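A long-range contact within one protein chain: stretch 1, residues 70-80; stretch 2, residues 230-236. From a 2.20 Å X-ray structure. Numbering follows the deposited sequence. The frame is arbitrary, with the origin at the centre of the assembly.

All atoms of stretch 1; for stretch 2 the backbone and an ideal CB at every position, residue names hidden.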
ATOM      1  N   GLU A  70     -19.174  -8.045  -2.070  1.00 29.11           N
ATOM      2  CA  GLU A  70     -19.340  -9.416  -1.601  1.00 31.83           C
ATOM      3  C   GLU A  70     -18.431  -9.729  -0.417  1.00 32.02           C
ATOM      4  O   GLU A  70     -18.847 -10.407   0.524  1.00 32.09           O
ATOM      5  CB  GLU A  70     -19.054 -10.419  -2.723  1.00 37.42           C
ATOM      6  CG  GLU A  70     -19.921 -10.259  -3.964  1.00 46.38           C
ATOM      7  CD  GLU A  70     -19.752  -8.902  -4.635  1.00 50.43           C
ATOM      8  OE1 GLU A  70     -18.606  -8.542  -4.981  1.00 50.84           O
ATOM      9  OE2 GLU A  70     -20.769  -8.199  -4.820  1.00 54.31           O
ATOM     10  N   LEU A  71     -17.190  -9.246  -0.465  1.00 29.15           N
ATOM     11  CA  LEU A  71     -16.243  -9.503   0.620  1.00 26.74           C
ATOM     12  C   LEU A  71     -16.705  -8.801   1.895  1.00 24.43           C
ATOM     13  O   LEU A  71     -16.794  -9.412   2.955  1.00 24.65           O
ATOM     14  CB  LEU A  71     -14.846  -8.999   0.253  1.00 24.04           C
ATOM     15  CG  LEU A  71     -13.631  -9.821   0.703  1.00 28.11           C
ATOM     16  CD1 LEU A  71     -12.453  -8.878   0.895  1.00 25.63           C
ATOM     17  CD2 LEU A  71     -13.914 -10.584   1.983  1.00 24.30           C
ATOM     18  N   ARG A  72     -16.980  -7.508   1.784  1.00 23.30           N
ATOM     19  CA  ARG A  72     -17.426  -6.737   2.930  1.00 27.49           C
ATOM     20  C   ARG A  72     -18.672  -7.356   3.574  1.00 27.76           C
ATOM     21  O   ARG A  72     -18.839  -7.303   4.790  1.00 29.54           O
ATOM     22  CB  ARG A  72     -17.673  -5.281   2.516  1.00 26.30           C
ATOM     23  CG  ARG A  72     -16.394  -4.567   2.085  1.00 24.54           C
ATOM     24  CD  ARG A  72     -16.614  -3.082   1.778  1.00 24.23           C
ATOM     25  NE  ARG A  72     -17.135  -2.856   0.431  1.00 25.81           N
ATOM     26  CZ  ARG A  72     -18.256  -2.190   0.170  1.00 28.61           C
ATOM     27  NH1 ARG A  72     -18.978  -1.691   1.162  1.00 24.21           N
ATOM     28  NH2 ARG A  72     -18.646  -2.006  -1.084  1.00 29.18           N
ATOM     29  N   GLU A  73     -19.535  -7.960   2.764  1.00 28.53           N
ATOM     30  CA  GLU A  73     -20.728  -8.591   3.314  1.00 30.59           C
ATOM     31  C   GLU A  73     -20.346  -9.809   4.143  1.00 31.23           C
ATOM     32  O   GLU A  73     -20.854  -9.991   5.247  1.00 31.83           O
ATOM     33  CB  GLU A  73     -21.698  -8.993   2.204  1.00 31.31           C
ATOM     34  CG  GLU A  73     -22.296  -7.803   1.475  1.00 38.23           C
ATOM     35  CD  GLU A  73     -23.303  -8.216   0.420  1.00 41.75           C
ATOM     36  OE1 GLU A  73     -23.012  -9.164  -0.341  1.00 47.59           O
ATOM     37  OE2 GLU A  73     -24.376  -7.583   0.341  1.00 42.37           O
ATOM     38  N   LYS A  74     -19.444 -10.635   3.622  1.00 30.67           N
ATOM     39  CA  LYS A  74     -19.001 -11.816   4.352  1.00 31.19           C
ATOM     40  C   LYS A  74     -18.349 -11.444   5.691  1.00 31.59           C
ATOM     41  O   LYS A  74     -18.604 -12.087   6.710  1.00 32.07           O
ATOM     42  CB  LYS A  74     -18.017 -12.623   3.506  1.00 32.25           C
ATOM     43  CG  LYS A  74     -18.658 -13.357   2.337  1.00 39.03           C
ATOM     44  CD  LYS A  74     -19.571 -14.476   2.811  1.00 45.58           C
ATOM     45  CE  LYS A  74     -20.410 -15.027   1.664  1.00 50.50           C
ATOM     46  NZ  LYS A  74     -19.587 -15.392   0.472  1.00 55.17           N
ATOM     47  N   ILE A  75     -17.511 -10.413   5.695  1.00 29.17           N
ATOM     48  CA  ILE A  75     -16.851  -9.999   6.931  1.00 27.31           C
ATOM     49  C   ILE A  75     -17.905  -9.500   7.914  1.00 29.27           C
ATOM     50  O   ILE A  75     -17.841  -9.774   9.113  1.00 30.45           O
ATOM     51  CB  ILE A  75     -15.820  -8.880   6.670  1.00 25.18           C
ATOM     52  CG1 ILE A  75     -14.629  -9.456   5.892  1.00 25.95           C
ATOM     53  CG2 ILE A  75     -15.365  -8.265   8.001  1.00 25.51           C
ATOM     54  CD1 ILE A  75     -13.646  -8.409   5.379  1.00 21.99           C
ATOM     55  N   SER A  76     -18.870  -8.758   7.382  1.00 31.95           N
ATOM     56  CA  SER A  76     -19.974  -8.224   8.157  1.00 36.00           C
ATOM     57  C   SER A  76     -20.721  -9.389   8.818  1.00 37.53           C
ATOM     58  O   SER A  76     -20.973  -9.372  10.020  1.00 37.40           O
ATOM     59  CB  SER A  76     -20.909  -7.443   7.231  1.00 37.44           C
ATOM     60  OG  SER A  76     -22.105  -7.085   7.891  1.00 39.99           O
ATOM     61  N   GLU A  77     -21.057 -10.409   8.031  1.00 38.95           N
ATOM     62  CA  GLU A  77     -21.763 -11.569   8.562  1.00 41.01           C
ATOM     63  C   GLU A  77     -20.908 -12.282   9.606  1.00 41.14           C
ATOM     64  O   GLU A  77     -21.431 -12.826  10.580  1.00 43.14           O
ATOM     65  CB  GLU A  77     -22.123 -12.547   7.438  1.00 43.76           C
ATOM     66  CG  GLU A  77     -22.962 -11.931   6.329  1.00 52.47           C
ATOM     67  CD  GLU A  77     -23.336 -12.927   5.238  1.00 58.42           C
ATOM     68  OE1 GLU A  77     -22.449 -13.687   4.789  1.00 61.74           O
ATOM     69  OE2 GLU A  77     -24.517 -12.945   4.824  1.00 59.61           O
ATOM     70  N   LEU A  78     -19.594 -12.275   9.401  1.00 38.63           N
ATOM     71  CA  LEU A  78     -18.669 -12.920  10.331  1.00 36.69           C
ATOM     72  C   LEU A  78     -18.779 -12.317  11.734  1.00 36.48           C
ATOM     73  O   LEU A  78     -18.831 -13.045  12.731  1.00 34.45           O
ATOM     74  CB  LEU A  78     -17.232 -12.775   9.810  1.00 36.79           C
ATOM     75  CG  LEU A  78     -16.021 -13.297  10.602  1.00 38.62           C
ATOM     76  CD1 LEU A  78     -15.783 -12.449  11.826  1.00 36.54           C
ATOM     77  CD2 LEU A  78     -16.235 -14.752  10.980  1.00 38.38           C
ATOM     78  N   TYR A  79     -18.811 -10.989  11.804  1.00 34.81           N
ATOM     79  CA  TYR A  79     -18.898 -10.296  13.082  1.00 38.11           C
ATOM     80  C   TYR A  79     -20.243 -10.459  13.771  1.00 41.94           C
ATOM     81  O   TYR A  79     -20.318 -10.451  14.998  1.00 40.83           O
ATOM     82  CB  TYR A  79     -18.567  -8.811  12.913  1.00 34.97           C
ATOM     83  CG  TYR A  79     -17.075  -8.555  12.882  1.00 35.64           C
ATOM     84  CD1 TYR A  79     -16.299  -8.970  11.794  1.00 34.57           C
ATOM     85  CD2 TYR A  79     -16.427  -7.975  13.968  1.00 28.84           C
ATOM     86  CE1 TYR A  79     -14.913  -8.821  11.796  1.00 32.61           C
ATOM     87  CE2 TYR A  79     -15.040  -7.818  13.981  1.00 31.98           C
ATOM     88  CZ  TYR A  79     -14.291  -8.246  12.891  1.00 30.85           C
ATOM     89  OH  TYR A  79     -12.928  -8.103  12.897  1.00 31.35           O
ATOM     90  N   LYS A  80     -21.301 -10.609  12.985  1.00 47.10           N
ATOM     91  CA  LYS A  80     -22.627 -10.794  13.554  1.00 52.95           C
ATOM     92  C   LYS A  80     -22.759 -12.210  14.117  1.00 54.17           C
ATOM     93  O   LYS A  80     -23.606 -12.465  14.967  1.00 55.48           O
ATOM     94  CB  LYS A  80     -23.709 -10.544  12.496  1.00 55.41           C
ATOM     95  CG  LYS A  80     -23.675  -9.143  11.885  1.00 59.85           C
ATOM     96  CD  LYS A  80     -24.980  -8.799  11.160  1.00 63.57           C
ATOM     97  CE  LYS A  80     -25.342  -9.817  10.078  1.00 65.01           C
ATOM     98  NZ  LYS A  80     -24.419  -9.776   8.907  1.00 65.10           N
ATOM     99  N   UNK A 230      -1.271  -9.500   0.676  1.00 15.92           N
ATOM    100  CA  UNK A 230      -1.499  -8.098   1.044  1.00 14.72           C
ATOM    101  C   UNK A 230      -2.966  -7.683   1.059  1.00 17.37           C
ATOM    102  O   UNK A 230      -3.441  -6.971   0.166  1.00 18.40           O
ATOM    103  CB  UNK A 230      -0.739  -7.189   0.076  1.00 14.72           C
ATOM    104  N   UNK A 231      -3.683  -8.101   2.089  1.00 19.80           N
ATOM    105  CA  UNK A 231      -5.082  -7.740   2.197  1.00 19.08           C
ATOM    106  C   UNK A 231      -5.582  -7.790   3.640  1.00 19.26           C
ATOM    107  O   UNK A 231      -5.507  -8.818   4.309  1.00 18.97           O
ATOM    108  CB  UNK A 231      -5.926  -8.667   1.319  1.00 19.08           C
ATOM    109  N   UNK A 232      -6.048  -6.639   4.114  1.00 19.33           N
ATOM    110  CA  UNK A 232      -6.579  -6.521   5.463  1.00 19.62           C
ATOM    111  C   UNK A 232      -7.833  -5.665   5.385  1.00 20.76           C
ATOM    112  O   UNK A 232      -8.359  -5.438   4.294  1.00 18.99           O
ATOM    113  CB  UNK A 232      -5.551  -5.922   6.425  1.00 19.62           C
ATOM    114  N   UNK A 233      -8.326  -5.186   6.521  1.00 20.66           N
ATOM    115  CA  UNK A 233      -9.505  -4.349   6.501  1.00 20.29           C
ATOM    116  C   UNK A 233      -9.644  -3.501   7.759  1.00 20.17           C
ATOM    117  O   UNK A 233      -9.076  -3.807   8.799  1.00 18.14           O
ATOM    118  CB  UNK A 233     -10.751  -5.218   6.320  1.00 20.29           C
ATOM    119  N   UNK A 234     -10.395  -2.417   7.642  1.00 21.00           N
ATOM    120  CA  UNK A 234     -10.606  -1.528   8.770  1.00 27.39           C
ATOM    121  C   UNK A 234     -12.106  -1.344   8.972  1.00 28.75           C
ATOM    122  O   UNK A 234     -12.862  -1.250   8.007  1.00 30.92           O
ATOM    123  CB  UNK A 234      -9.910  -0.183   8.551  1.00 27.39           C
ATOM    124  N   UNK A 235     -12.533  -1.311  10.228  1.00 27.38           N
ATOM    125  CA  UNK A 235     -13.945  -1.123  10.540  1.00 27.88           C
ATOM    126  C   UNK A 235     -14.103   0.034  11.521  1.00 27.17           C
ATOM    127  O   UNK A 235     -13.351   0.136  12.492  1.00 27.08           O
ATOM    128  CB  UNK A 235     -14.551  -2.405  11.115  1.00 27.88           C
ATOM    129  N   UNK A 236     -15.073   0.906  11.261  1.00 26.48           N
ATOM    130  CA  UNK A 236     -15.330   2.048  12.132  1.00 25.88           C
ATOM    131  C   UNK A 236     -16.650   2.719  11.737  1.00 27.69           C
ATOM    132  O   UNK A 236     -17.405   2.170  10.939  1.00 26.27           O
ATOM    133  CB  UNK A 236     -14.175   3.049  12.063  1.00 25.88           C
TER

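Stretch 1 is a helix that presents Leu-71, Ile-75 and Tyr-79, spaced four residues apart, to stretch 2. The axes of the helix and of the strand in stretch 2 approach to 11.2 Å and cross at -63°, a separation that leaves room for side chains from both sides.

Position 230 lies far from the helix, and its CA-to-CB bond is out of reach; its positive phi (47°) is unusual for a residue with a side chain, yet the contact itself sets no requirement. The residue is Arg-230, whose guanidinium is hydrogen-bonded elsewhere in the structure.

At position 231, CA-to-CB points toward the helix, but no atom of stretch 1 lies within 5.5 Å of the ideal CB. The nearest feature ahead is the methyl end of Leu-71, so a side chain long enough to span the gap and apolar at its tip would suit: leucine, isoleucine or methionine. Ile-231 fills the role. With chi1 and chi2 both t, it is extended, and its CD1 meets Leu-71 CD1 at 4.1 Å.

Position 232 points away from the helix, and its phi/psi of -138/-166° lies in an extended region that glycine enters readily but that does not demand it. Stretch 1 does not choose here; the residue is Gly-232.

Position 233 turns back toward the helix, and here the ideal CB is 4.4 Å from Ile-75 CD1. In another direction, 7.5 Å from the ideal CB, lies Tyr-79 OH, so a leucine or methionine could cover the isoleucine, whereas a long aromatic with a polar tip could use both features. Tyr-233 does so. Its CD2 packs 3.4 Å from Ile-75 CD1, and Ile-75 CG2 sits over one ring face, 4.2 Å from the centroid in a CH-pi contact. At the ring edge, Tyr-233 OH and Tyr-79 OH form a hydrogen bond of 2.9 Å in which either could be the donor.

Position 234 is out of reach of the helix, as strand alternation predicts. Its extended phi/psi would accommodate many residues, beta-branched ones included; it is Val-234.

Position 235 again points toward the helix, facing the gap between Ile-75 and the ring of Tyr-79. No atom of stretch 1 lies within 5.5 Å of the ideal CB, so an apolar chain of some length is favoured, with leucine, isoleucine and methionine all plausible. Ile-235, with chi1 m and chi2 t, places CD1 over a face of the Tyr-79 ring, 4.2 Å from its centroid, while the same CD1 lies 4.4 Å from Ile-75 CG2.

Position 236 is out of reach, leaving its identity unconstrained by the helix. It is Ser-236, hydrogen-bonded elsewhere in the structure.

Stretch 2 (230-236) RIGYVIS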
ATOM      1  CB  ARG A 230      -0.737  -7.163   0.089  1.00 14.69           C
ATOM      2  CG  ARG A 230       0.724  -7.515  -0.153  1.00 21.91           C
ATOM      3  CD  ARG A 230       1.581  -7.086   1.008  1.00 24.85           C
ATOM      4  NE  ARG A 230       1.303  -7.928   2.146  1.00 32.51           N
ATOM      5  CZ  ARG A 230       1.189  -7.499   3.390  1.00 25.71           C
ATOM      6  NH1 ARG A 230       1.338  -6.212   3.684  1.00 21.54           N
ATOM      7  NH2 ARG A 230       0.889  -8.374   4.327  1.00 23.39           N
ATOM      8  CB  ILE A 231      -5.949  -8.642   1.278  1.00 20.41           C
ATOM      9  CG1 ILE A 231      -7.433  -8.405   1.578  1.00 18.64           C
ATOM     10  CG2 ILE A 231      -5.546 -10.125   1.435  1.00 19.16           C
ATOM     11  CD1 ILE A 231      -8.370  -9.117   0.607  1.00 21.48           C
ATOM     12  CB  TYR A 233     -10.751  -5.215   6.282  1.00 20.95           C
ATOM     13  CG  TYR A 233     -11.012  -6.237   7.368  1.00 22.51           C
ATOM     14  CD1 TYR A 233     -11.480  -5.845   8.619  1.00 25.22           C
ATOM     15  CD2 TYR A 233     -10.804  -7.604   7.136  1.00 22.11           C
ATOM     16  CE1 TYR A 233     -11.744  -6.781   9.619  1.00 24.69           C
ATOM     17  CE2 TYR A 233     -11.067  -8.553   8.134  1.00 27.60           C
ATOM     18  CZ  TYR A 233     -11.542  -8.128   9.374  1.00 26.73           C
ATOM     19  OH  TYR A 233     -11.845  -9.037  10.358  1.00 25.76           O
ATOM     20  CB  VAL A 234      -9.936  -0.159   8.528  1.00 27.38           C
ATOM     21  CG1 VAL A 234     -10.114   0.737   9.738  1.00 26.80           C
ATOM     22  CG2 VAL A 234      -8.455  -0.362   8.243  1.00 30.05           C
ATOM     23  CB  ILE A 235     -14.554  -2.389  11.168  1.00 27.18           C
ATOM     24  CG1 ILE A 235     -14.393  -3.575  10.211  1.00 29.62           C
ATOM     25  CG2 ILE A 235     -16.035  -2.153  11.463  1.00 31.17           C
ATOM     26  CD1 ILE A 235     -14.792  -4.916  10.806  1.00 26.93           C
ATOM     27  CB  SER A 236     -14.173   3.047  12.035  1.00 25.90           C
ATOM     28  OG  SER A 236     -14.359   4.138  12.919  1.00 28.82           O
TER
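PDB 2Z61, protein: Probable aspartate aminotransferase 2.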